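Local coordinates for geranylgeranyl pyrophosphate synthase (Corynebacterium glutamicum, PDB 3LMD), which probably condenses isopentenyl diphosphate with allylic diphosphates to build long prenyl diphosphate chains, as magnesium-dependent members of the FPP/GGPP synthase family do, at residues Gly20-Ala26 with Phe236-Asp240; Gln46-Leu51 with Ile98-Val102; Lys75-Pro79 with Val104-Leu109; Ala85-Lys91 with Gly211-Ala217; Thr200-Ala205 with Gly229-Gly233. One frame throughout, in Å; residues are numbered along the deposited sequence.

Interaction 1 of 5, residues Gly20-Ala26 with Phe236-Asp240; sequences GVSTTGA and FQIVD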
# COMPACT_ATOMS: atom_id res chain seq x y z
N GLY A 20 -5.07 12.12 19.28
CA GLY A 20 -6.02 13.18 19.73
C GLY A 20 -5.34 14.42 20.29
O GLY A 20 -4.38 14.93 19.70
N VAL A 21 -5.83 14.90 21.42
CA VAL A 21 -5.38 16.18 21.97
C VAL A 21 -3.87 16.19 22.23
O VAL A 21 -3.21 17.21 22.07
CB VAL A 21 -6.15 16.58 23.27
CG1 VAL A 21 -7.60 16.11 23.20
CG2 VAL A 21 -5.45 16.05 24.53
N SER A 22 -3.33 15.04 22.63
CA SER A 22 -1.90 14.92 22.94
C SER A 22 -1.01 15.29 21.75
O SER A 22 -0.15 16.18 21.86
CB SER A 22 -1.58 13.51 23.43
OG SER A 22 -2.21 13.30 24.69
N THR A 23 -1.20 14.60 20.63
CA THR A 23 -0.40 14.85 19.42
C THR A 23 -0.64 16.26 18.85
O THR A 23 0.27 16.87 18.28
CB THR A 23 -0.68 13.78 18.31
OG1 THR A 23 -0.49 12.45 18.84
CG2 THR A 23 0.22 13.98 17.12
N THR A 24 -1.86 16.77 19.01
CA THR A 24 -2.24 18.14 18.58
C THR A 24 -1.62 19.23 19.45
O THR A 24 -0.98 20.16 18.94
CB THR A 24 -3.79 18.34 18.59
OG1 THR A 24 -4.40 17.52 17.58
CG2 THR A 24 -4.17 19.81 18.37
N GLY A 25 -1.81 19.13 20.76
CA GLY A 25 -1.21 20.07 21.71
C GLY A 25 0.32 20.11 21.68
O GLY A 25 0.92 21.15 21.94
N ALA A 26 0.93 18.97 21.36
CA ALA A 26 2.40 18.85 21.28
C ALA A 26 3.04 19.79 20.25
O ALA A 26 4.09 20.38 20.50
CB ALA A 26 2.79 17.40 20.99
N PHE A 236 1.65 9.79 24.39
CA PHE A 236 0.51 10.49 23.74
C PHE A 236 -0.78 9.69 23.83
O PHE A 236 -1.83 10.23 24.15
CB PHE A 236 0.80 10.77 22.25
CG PHE A 236 1.80 11.88 22.00
CD1 PHE A 236 2.15 12.75 23.00
CD2 PHE A 236 2.38 12.05 20.75
CE1 PHE A 236 3.08 13.78 22.78
CE2 PHE A 236 3.30 13.07 20.53
CZ PHE A 236 3.65 13.93 21.54
N GLN A 237 -0.70 8.41 23.48
CA GLN A 237 -1.91 7.60 23.39
C GLN A 237 -2.48 7.26 24.78
O GLN A 237 -3.68 7.28 24.97
CB GLN A 237 -1.62 6.29 22.63
CG GLN A 237 -2.90 5.50 22.36
CD GLN A 237 -3.87 6.30 21.49
OE1 GLN A 237 -3.57 6.57 20.34
NE2 GLN A 237 -5.00 6.74 22.06
N ILE A 238 -1.62 6.91 25.74
CA ILE A 238 -2.14 6.61 27.07
C ILE A 238 -2.75 7.86 27.70
O ILE A 238 -3.82 7.80 28.32
CB ILE A 238 -1.06 6.01 28.00
CG1 ILE A 238 -0.53 4.69 27.39
CG2 ILE A 238 -1.70 5.71 29.40
CD1 ILE A 238 0.70 4.16 28.05
N VAL A 239 -2.09 9.01 27.53
CA VAL A 239 -2.60 10.23 28.11
C VAL A 239 -3.98 10.55 27.48
O VAL A 239 -4.93 10.91 28.19
CB VAL A 239 -1.60 11.44 27.94
CG1 VAL A 239 -2.32 12.78 28.19
CG2 VAL A 239 -0.41 11.31 28.94
N ASP A 240 -4.09 10.41 26.15
CA ASP A 240 -5.38 10.60 25.46
C ASP A 240 -6.46 9.67 26.04
O ASP A 240 -7.64 10.05 26.22
CB ASP A 240 -5.25 10.29 23.96
CG ASP A 240 -4.65 11.43 23.15
OD1 ASP A 240 -4.46 12.54 23.70
OD2 ASP A 240 -4.39 11.23 21.95
O HOH W 1 -2.68 11.48 20.22
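Helix 21-27 runs past helix 219-246 with local axes 8.8 Å apart at closest and N-to-C directions 119° apart, bringing the CA atoms of S22 and F236 within 5.1 Å. D240 supplies the polar half of the contact. Its OD1 takes two donors from S22: the backbone N, at 2.9 Å, reaches it on the syn side, while OG, at 2.6 Å, comes down from well above the carboxylate plane. OD2 receives G20 N, also on its syn side but 32° out of plane. Both oxygens are thus held at the N-terminal end of helix 21-27, which fixes the rotation of the carboxylate. The apolar half is the ring of F236. CG beside the backbone N (chi1 -73°) points the ring at the first turn of helix 21-27, and T23 CA and S22 O lie over one of its faces, offset toward the rim. T23 OG1 is 3.5 Å from F236 CD2, and A26 CB approaches F236 CZ obliquely at 3.6 Å. Next to this, F77 meets F236 edge-to-face, and T347 of helix 335-349 touches S22, F236 and V239. D240 and its neighbour D241 open a sequence of the DDxxD type, so the start of the N-terminal helix binds the first aspartate of the second aspartate-rich motif characteristic of all-helical trans-prenyltransferases.

Interaction 2 of 5, residues Gln46-Leu51 with Ile98-Val102; sequences QVEELL and IKAAV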
# COMPACT_ATOMS: atom_id res chain seq x y z
N GLN A 46 8.44 24.36 3.89
CA GLN A 46 9.04 23.56 2.84
C GLN A 46 8.48 22.11 2.82
O GLN A 46 8.25 21.54 1.75
CB GLN A 46 10.55 23.51 3.01
CG GLN A 46 11.24 24.89 2.88
CD GLN A 46 12.71 24.82 3.25
OE1 GLN A 46 13.51 24.24 2.53
NE2 GLN A 46 13.07 25.41 4.39
N VAL A 47 8.29 21.54 3.99
CA VAL A 47 7.60 20.23 4.10
C VAL A 47 6.19 20.32 3.52
O VAL A 47 5.76 19.46 2.75
CB VAL A 47 7.46 19.83 5.60
CG1 VAL A 47 6.47 18.69 5.77
CG2 VAL A 47 8.85 19.51 6.18
N GLU A 48 5.43 21.32 3.96
CA GLU A 48 4.09 21.50 3.45
C GLU A 48 4.06 21.63 1.91
O GLU A 48 3.15 21.12 1.27
CB GLU A 48 3.42 22.72 4.10
CG GLU A 48 3.12 22.56 5.61
CD GLU A 48 1.91 21.64 5.88
OE1 GLU A 48 1.39 21.03 4.93
OE2 GLU A 48 1.47 21.56 7.05
N GLU A 49 5.02 22.34 1.33
CA GLU A 49 5.03 22.55 -0.13
C GLU A 49 5.26 21.24 -0.85
O GLU A 49 4.57 20.93 -1.82
CB GLU A 49 6.11 23.58 -0.56
CG GLU A 49 5.53 25.00 -0.44
CD GLU A 49 6.57 26.11 -0.42
OE1 GLU A 49 7.77 25.84 -0.69
OE2 GLU A 49 6.16 27.26 -0.13
N LEU A 50 6.23 20.48 -0.38
CA LEU A 50 6.60 19.24 -1.07
C LEU A 50 5.49 18.19 -0.86
O LEU A 50 5.13 17.45 -1.79
CB LEU A 50 7.99 18.75 -0.63
CG LEU A 50 8.42 17.39 -1.21
CD1 LEU A 50 8.38 17.40 -2.77
CD2 LEU A 50 9.79 16.95 -0.71
N LEU A 51 4.94 18.14 0.34
CA LEU A 51 3.82 17.27 0.60
C LEU A 51 2.66 17.61 -0.34
O LEU A 51 2.08 16.72 -0.98
CB LEU A 51 3.40 17.39 2.07
CG LEU A 51 2.13 16.64 2.44
CD1 LEU A 51 2.41 15.13 2.36
CD2 LEU A 51 1.70 17.05 3.88
N ILE A 98 13.95 17.47 4.90
CA ILE A 98 12.60 17.87 4.46
C ILE A 98 11.92 16.74 3.71
O ILE A 98 10.74 16.46 3.94
CB ILE A 98 12.64 19.07 3.48
CG1 ILE A 98 13.29 20.30 4.13
CG2 ILE A 98 11.25 19.43 2.96
CD1 ILE A 98 12.76 20.61 5.44
N LYS A 99 12.63 16.13 2.79
CA LYS A 99 12.04 15.05 2.00
C LYS A 99 11.68 13.81 2.87
O LYS A 99 10.63 13.18 2.67
CB LYS A 99 13.03 14.66 0.89
CG LYS A 99 12.49 13.75 -0.18
CD LYS A 99 13.48 13.64 -1.38
CE LYS A 99 13.82 14.99 -2.01
NZ LYS A 99 14.46 14.87 -3.36
N ALA A 100 12.57 13.43 3.78
CA ALA A 100 12.24 12.36 4.75
C ALA A 100 11.01 12.69 5.59
O ALA A 100 10.18 11.81 5.84
CB ALA A 100 13.46 12.04 5.64
N ALA A 101 10.85 13.94 6.02
CA ALA A 101 9.71 14.34 6.85
C ALA A 101 8.43 14.19 6.05
O ALA A 101 7.38 13.80 6.60
CB ALA A 101 9.86 15.80 7.35
N VAL A 102 8.52 14.47 4.76
CA VAL A 102 7.38 14.35 3.88
C VAL A 102 7.02 12.87 3.73
O VAL A 102 5.85 12.50 3.74
CB VAL A 102 7.62 15.01 2.50
CG1 VAL A 102 6.52 14.59 1.46
CG2 VAL A 102 7.70 16.57 2.65
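V102 overlaps one helical turn of segment 46-51, its two methyls shared among V47, L50 and L51. V102 CG2, anti to the carbonyl carbon, reaches V47 O at 3.5 Å and L50 CB at 3.9 Å. V102 CG1, anti to the backbone N (chi1 167°), is turned onto the backbone of L51, 3.9 Å from L51 CA. The side chains of V102 and V47 run alongside in opposing senses, while that of L50 lies roughly perpendicular to V102. L50 CD2 also reaches the CA of K99, whose NZ is hydrogen-bonded to Q156. One turn earlier, I98 presents its CG2 to the backbone of Q46 and V47, with V47 N at 3.8 Å. V47 answers with its own CG2, which sits 4.0 Å from both I98 CG2 and A101 CB. The local axes of helices 34-55 and 95-118 lie 9.0 Å apart and their directions differ by 59°, a crossing of the all-alpha prenyltransferase fold that places an early helix against the helix that carries D115 of the first aspartate-rich motif. Nothing polar bonds the two segments; five of the eight touching residues are buried. P79 of helix 77-86 lies against V47 and A101, while L153 of helix 132-157 backs K99 and V102. At the C-terminal end of both segments L51 CB comes within 4.2 Å of V102 CG1.

Interaction 3 of 5, residues Lys75-Pro79 with Val104-Leu109; sequences KRFRP and VEITHL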
# COMPACT_ATOMS: atom_id res chain seq x y z
N LYS A 75 -1.09 21.89 12.26
CA LYS A 75 0.32 21.55 12.49
C LYS A 75 0.56 20.03 12.56
O LYS A 75 -0.14 19.30 13.26
CB LYS A 75 0.90 22.29 13.70
CG LYS A 75 1.25 23.74 13.40
CD LYS A 75 2.15 24.34 14.46
CE LYS A 75 2.65 25.71 14.03
NZ LYS A 75 3.73 26.22 14.91
N ARG A 76 1.56 19.59 11.80
CA ARG A 76 1.84 18.16 11.59
C ARG A 76 2.95 17.69 12.53
O ARG A 76 4.14 17.97 12.30
CB ARG A 76 2.25 17.98 10.14
CG ARG A 76 1.25 18.57 9.12
CD ARG A 76 1.56 18.11 7.70
NE ARG A 76 0.60 18.68 6.75
CZ ARG A 76 -0.53 18.07 6.38
NH1 ARG A 76 -1.34 18.67 5.52
NH2 ARG A 76 -0.83 16.86 6.84
N PHE A 77 2.59 16.98 13.58
CA PHE A 77 3.58 16.62 14.61
C PHE A 77 4.75 15.76 14.11
O PHE A 77 5.91 15.96 14.50
CB PHE A 77 2.92 15.88 15.79
CG PHE A 77 3.93 15.43 16.80
CD1 PHE A 77 4.42 14.14 16.81
CD2 PHE A 77 4.46 16.35 17.70
CE1 PHE A 77 5.41 13.75 17.72
CE2 PHE A 77 5.42 15.97 18.61
CZ PHE A 77 5.91 14.67 18.62
N ARG A 78 4.45 14.76 13.27
CA ARG A 78 5.52 13.83 12.86
C ARG A 78 6.63 14.51 12.05
O ARG A 78 7.83 14.29 12.33
CB ARG A 78 4.94 12.63 12.12
CG ARG A 78 4.04 11.82 13.05
CD ARG A 78 3.13 10.82 12.30
NE ARG A 78 2.28 10.13 13.27
CZ ARG A 78 1.19 10.68 13.81
NH1 ARG A 78 0.79 11.88 13.41
NH2 ARG A 78 0.45 10.00 14.69
N PRO A 79 6.26 15.32 11.04
CA PRO A 79 7.36 16.02 10.37
C PRO A 79 8.06 17.03 11.28
O PRO A 79 9.28 17.18 11.18
CB PRO A 79 6.69 16.72 9.16
CG PRO A 79 5.19 16.46 9.29
CD PRO A 79 4.97 15.38 10.30
N VAL A 104 7.53 10.53 5.93
CA VAL A 104 6.85 10.13 7.17
C VAL A 104 5.40 10.58 7.16
O VAL A 104 4.48 9.81 7.49
CB VAL A 104 7.58 10.67 8.42
CG1 VAL A 104 6.74 10.42 9.71
CG2 VAL A 104 8.96 9.99 8.52
N GLU A 105 5.17 11.83 6.80
CA GLU A 105 3.79 12.33 6.81
C GLU A 105 2.87 11.66 5.79
O GLU A 105 1.69 11.43 6.08
CB GLU A 105 3.73 13.86 6.66
CG GLU A 105 2.32 14.39 6.75
CD GLU A 105 1.73 14.36 8.17
OE1 GLU A 105 2.37 13.86 9.11
OE2 GLU A 105 0.61 14.89 8.37
N ILE A 106 3.41 11.35 4.61
CA ILE A 106 2.61 10.66 3.58
C ILE A 106 2.23 9.28 4.06
O ILE A 106 1.13 8.79 3.82
CB ILE A 106 3.42 10.52 2.26
CG1 ILE A 106 3.50 11.89 1.53
CG2 ILE A 106 2.74 9.47 1.36
CD1 ILE A 106 4.50 11.88 0.31
N THR A 107 3.16 8.64 4.75
CA THR A 107 2.89 7.30 5.29
C THR A 107 1.81 7.35 6.35
O THR A 107 0.90 6.50 6.37
CB THR A 107 4.17 6.68 5.86
OG1 THR A 107 5.11 6.53 4.79
CG2 THR A 107 3.88 5.29 6.49
N HIS A 108 1.90 8.36 7.21
CA HIS A 108 0.85 8.62 8.19
C HIS A 108 -0.50 8.77 7.51
O HIS A 108 -1.48 8.15 7.94
CB HIS A 108 1.19 9.88 9.02
CG HIS A 108 0.07 10.36 9.87
ND1 HIS A 108 -0.55 9.55 10.81
CD2 HIS A 108 -0.54 11.57 9.94
CE1 HIS A 108 -1.50 10.25 11.41
NE2 HIS A 108 -1.53 11.47 10.89
N LEU A 109 -0.59 9.62 6.48
CA LEU A 109 -1.86 9.84 5.80
C LEU A 109 -2.38 8.56 5.11
O LEU A 109 -3.59 8.26 5.19
CB LEU A 109 -1.74 11.00 4.77
CG LEU A 109 -1.40 12.34 5.44
CD1 LEU A 109 -1.12 13.46 4.38
CD2 LEU A 109 -2.54 12.75 6.41
O HOH W 2 1.88 14.11 11.81
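R78 lays its guanidinium flat on the imidazole of H108: the planes are only 9° apart and the centres 3.8 Å apart. NH1 stands 3.4 Å above the ring, over its centre, and the NH1 to NE2 approach is a stacking contact because its angle is too poor for a hydrogen bond. R76 uses a different geometry. Its NH2 bonds E105 OE2 at 2.9 Å, with the oxygen in the guanidinium plane, but the carboxylate plane is turned 72° to it and OE2 is met on its anti side. NE of R76 is taken by E48, so two carboxylates hold this guanidinium. R76 and R78 belong to the GGKRxRP motif, which in relatives contributes to the isopentenyl diphosphate site; the H108 side chain is about 8 Å from that of D115, a calcium ligand seen in this protein though no calcium is bound to this chain. A bend at chi2 (73°) brings the E105 carboxylate to R76 directly, and to the R78 guanidinium through a water. Its OE1 touches P79 CD at 3.2 Å and accepts from that water, which also takes R78 N and R78 NH1. Nearer its backbone, R78 puts CB 3.7 Å from V104 CG1.

Interaction 4 of 5, residues Ala85-Lys91 with Gly211-Ala217; sequences ASEFGEK and GAMHAGA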
# COMPACT_ATOMS: atom_id res chain seq x y z
N ALA A 85 14.61 16.54 15.34
CA ALA A 85 15.65 15.54 15.40
C ALA A 85 16.84 15.91 14.52
O ALA A 85 17.97 15.61 14.87
CB ALA A 85 15.11 14.13 14.96
N SER A 86 16.58 16.50 13.36
CA SER A 86 17.67 16.85 12.45
C SER A 86 18.59 17.92 13.06
O SER A 86 19.73 18.05 12.67
CB SER A 86 17.16 17.32 11.08
OG SER A 86 16.73 18.68 11.13
N GLU A 87 18.10 18.65 14.05
CA GLU A 87 18.92 19.70 14.68
C GLU A 87 20.14 19.11 15.36
O GLU A 87 21.07 19.85 15.69
CB GLU A 87 18.09 20.52 15.67
CG GLU A 87 17.07 21.42 14.99
CD GLU A 87 17.72 22.64 14.29
OE1 GLU A 87 18.94 22.83 14.43
OE2 GLU A 87 17.02 23.42 13.64
N PHE A 88 20.17 17.79 15.52
CA PHE A 88 21.30 17.14 16.17
C PHE A 88 22.39 16.68 15.21
O PHE A 88 23.39 16.13 15.65
CB PHE A 88 20.85 15.96 17.08
CG PHE A 88 20.08 16.39 18.29
CD1 PHE A 88 20.74 16.77 19.45
CD2 PHE A 88 18.69 16.47 18.24
CE1 PHE A 88 20.01 17.20 20.57
CE2 PHE A 88 17.95 16.88 19.32
CZ PHE A 88 18.61 17.26 20.52
N GLY A 89 22.21 16.90 13.92
CA GLY A 89 23.23 16.42 12.96
C GLY A 89 24.00 17.61 12.38
O GLY A 89 23.73 18.75 12.74
N GLU A 90 24.93 17.35 11.47
CA GLU A 90 25.70 18.41 10.83
C GLU A 90 24.94 19.15 9.73
O GLU A 90 25.32 20.25 9.34
CB GLU A 90 27.01 17.85 10.24
CG GLU A 90 27.76 16.89 11.15
CD GLU A 90 29.05 16.39 10.51
OE1 GLU A 90 29.71 17.18 9.80
OE2 GLU A 90 29.41 15.21 10.72
N LYS A 91 23.88 18.54 9.20
CA LYS A 91 23.11 19.22 8.18
C LYS A 91 21.62 19.27 8.53
O LYS A 91 20.81 18.61 7.87
CB LYS A 91 23.29 18.53 6.83
CG LYS A 91 24.77 18.19 6.52
CD LYS A 91 24.98 17.72 5.10
CE LYS A 91 26.44 17.89 4.69
NZ LYS A 91 26.73 17.31 3.34
N GLY A 211 14.92 11.93 10.53
CA GLY A 211 15.34 13.33 10.65
C GLY A 211 16.79 13.40 11.08
O GLY A 211 17.58 14.12 10.48
N ALA A 212 17.16 12.62 12.10
CA ALA A 212 18.53 12.63 12.59
C ALA A 212 19.50 12.00 11.58
O ALA A 212 20.59 12.53 11.34
CB ALA A 212 18.63 11.92 13.95
N MET A 213 19.11 10.87 10.98
CA MET A 213 20.01 10.18 10.07
C MET A 213 20.33 11.02 8.83
O MET A 213 21.49 11.11 8.41
CB MET A 213 19.46 8.81 9.64
CG MET A 213 20.46 8.02 8.72
SD MET A 213 20.27 8.37 6.95
CE MET A 213 18.89 7.19 6.69
N HIS A 214 19.30 11.60 8.22
CA HIS A 214 19.51 12.45 7.03
C HIS A 214 20.22 13.77 7.32
O HIS A 214 20.72 14.40 6.39
CB HIS A 214 18.23 12.68 6.23
CG HIS A 214 17.81 11.47 5.45
ND1 HIS A 214 18.50 11.04 4.34
CD2 HIS A 214 16.87 10.52 5.70
CE1 HIS A 214 17.96 9.91 3.89
NE2 HIS A 214 16.97 9.58 4.70
N ALA A 215 20.27 14.17 8.59
CA ALA A 215 21.06 15.33 8.97
C ALA A 215 22.51 14.96 9.29
O ALA A 215 23.33 15.83 9.63
CB ALA A 215 20.43 16.01 10.16
N GLY A 216 22.82 13.66 9.18
CA GLY A 216 24.15 13.14 9.51
C GLY A 216 24.51 13.11 10.99
O GLY A 216 25.68 13.18 11.33
N ALA A 217 23.52 13.01 11.88
CA ALA A 217 23.81 12.84 13.30
C ALA A 217 24.62 11.58 13.61
O ALA A 217 24.59 10.61 12.85
CB ALA A 217 22.51 12.84 14.10
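S86 lies against G211 and A215 where a type I turn from S86 to G89 meets the Schellman motif at G216 that ends helix 188-214. Starting at its CB, the serine comes 3.3 Å from G211 O and 3.6 Å from A215 CB. Its tip goes elsewhere: with chi1 at 80°, OG stands between the backbone N and the carbonyl carbon and is bonded to L83 O and L93 N, so it adds no polar link to the other segment. A85 sits just before it, its CB 4.3 Å from A212 CB. Beyond the turn, G89 lies against the Schellman motif. G89, which has no side chain, brings its CA to 3.6 Å from A217 N, and the CA atoms of G89 and A217 are likewise 3.6 Å apart. G216 takes the positive phi (71°) that the Schellman reversal uses. The polar tie between the segments is K91 N to A215 O, a nearly straight bond of 2.8 Å with 165° at the hydrogen. Around the junction, V97 of helix 95-118 touches S86 and A215, while I222 and L225 of helix 219-246 cover A212. A215 CB, finally, rests 3.3 Å from S86 O.

Interaction 5 of 5, residues Thr200-Ala205 with Gly229-Gly233; sequences TGVLIA and GAAVG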
# COMPACT_ATOMS: atom_id res chain seq x y z
N THR A 200 1.08 3.38 16.49
CA THR A 200 1.40 4.80 16.75
C THR A 200 2.89 5.08 17.04
O THR A 200 3.48 6.02 16.48
CB THR A 200 0.61 5.36 17.95
OG1 THR A 200 -0.80 5.25 17.70
CG2 THR A 200 0.96 6.83 18.21
N GLY A 201 3.48 4.31 17.94
CA GLY A 201 4.86 4.61 18.37
C GLY A 201 5.86 4.51 17.23
O GLY A 201 6.78 5.35 17.12
N VAL A 202 5.72 3.47 16.38
CA VAL A 202 6.84 3.18 15.46
C VAL A 202 7.02 4.29 14.44
O VAL A 202 8.14 4.52 13.96
CB VAL A 202 6.73 1.82 14.66
CG1 VAL A 202 6.94 0.61 15.57
CG2 VAL A 202 5.42 1.75 13.84
N LEU A 203 5.95 4.98 14.08
CA LEU A 203 6.08 6.01 13.06
C LEU A 203 6.66 7.31 13.63
O LEU A 203 7.38 8.04 12.93
CB LEU A 203 4.75 6.28 12.37
CG LEU A 203 4.76 7.18 11.13
CD1 LEU A 203 5.72 6.70 10.00
CD2 LEU A 203 3.28 7.18 10.60
N ILE A 204 6.36 7.59 14.89
CA ILE A 204 6.98 8.75 15.54
C ILE A 204 8.47 8.46 15.75
O ILE A 204 9.32 9.31 15.48
CB ILE A 204 6.26 9.09 16.86
CG1 ILE A 204 4.81 9.47 16.56
CG2 ILE A 204 6.94 10.24 17.60
CD1 ILE A 204 3.95 9.56 17.81
N ALA A 205 8.79 7.24 16.19
CA ALA A 205 10.17 6.77 16.29
C ALA A 205 10.87 6.93 14.94
O ALA A 205 12.02 7.37 14.88
CB ALA A 205 10.24 5.29 16.76
N GLY A 229 11.20 8.97 20.34
CA GLY A 229 9.93 9.04 19.59
C GLY A 229 9.03 7.85 19.94
O GLY A 229 7.81 8.02 20.08
N ALA A 230 9.59 6.66 20.08
CA ALA A 230 8.76 5.50 20.48
C ALA A 230 8.08 5.72 21.83
O ALA A 230 6.87 5.46 22.00
CB ALA A 230 9.58 4.20 20.51
N ALA A 231 8.85 6.24 22.79
CA ALA A 231 8.34 6.44 24.15
C ALA A 231 7.27 7.53 24.17
O ALA A 231 6.24 7.40 24.83
CB ALA A 231 9.52 6.78 25.11
N VAL A 232 7.52 8.61 23.43
CA VAL A 232 6.55 9.68 23.32
C VAL A 232 5.23 9.23 22.67
O VAL A 232 4.14 9.63 23.09
CB VAL A 232 7.15 10.86 22.54
CG1 VAL A 232 6.08 11.60 21.76
CG2 VAL A 232 7.85 11.77 23.51
N GLY A 233 5.33 8.39 21.66
CA GLY A 233 4.10 7.80 21.03
C GLY A 233 3.25 7.09 22.08
O GLY A 233 2.01 7.21 22.07
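I204, G233 and A230 have the most surface buried here, and each meets the other helix in its own way. I204 straddles one turn of segment 229-233 with two branches. Its CG2, anti to the backbone N, presses on G229 O at 3.4 Å, while the CG1 arm, extended by a chi2 of 169°, carries CD1 to 3.7 Å from G233 CA. G233 takes part through backbone alone: its CA lies 4.2 Å from G201 CA, a glycine facing a glycine. A230 works at the margin of the contact, where A205 CB comes over its backbone N at 3.6 Å and the two CB atoms are 4.0 Å apart. At the same end, G229 and A205 bring their CA atoms to 4.0 Å. With no hydrogen bond between the segments, adhesion is by van der Waals contact, and the local axes of helices 188-214 and 219-246 approach to 7.1 Å with directions 144° apart. F77 and F81 of helix 77-86 touch I204 as well. T200, whose CG2 lies against G233 O, has its side chain about 8 Å from that of D115, a calcium ligand seen in this protein, which places this contact near the metal site. The spacing G229-G233 is a GxxxG pattern, and G201-A205 faces it as GxxxA: small-xxx-small packing, which lets two antiparallel-leaning core helices come unusually close.

From the N terminus, interaction 1 joins the first modelled helix to helix 219-246 and so closes the widest loop, enclosing the other four contacts. Inside it, interaction 2 opens at 46-51 and closes at 98-102, crossing interaction 3, which runs from 75-79 to 104-109, and interaction 4, which leaves from 85-91 for 211-217; interactions 3 and 4 also cross each other. Interaction 5, from 200-205 to 229-233, follows interactions 2 and 3 in series but crosses interaction 4. Helix 95-118 serves interactions 2 and 3, helix 77-86 interactions 3 and 4, helix 188-214 interactions 4 and 5, and helix 219-246 interactions 5 and 1. F77 touches both interactions 1 and 5.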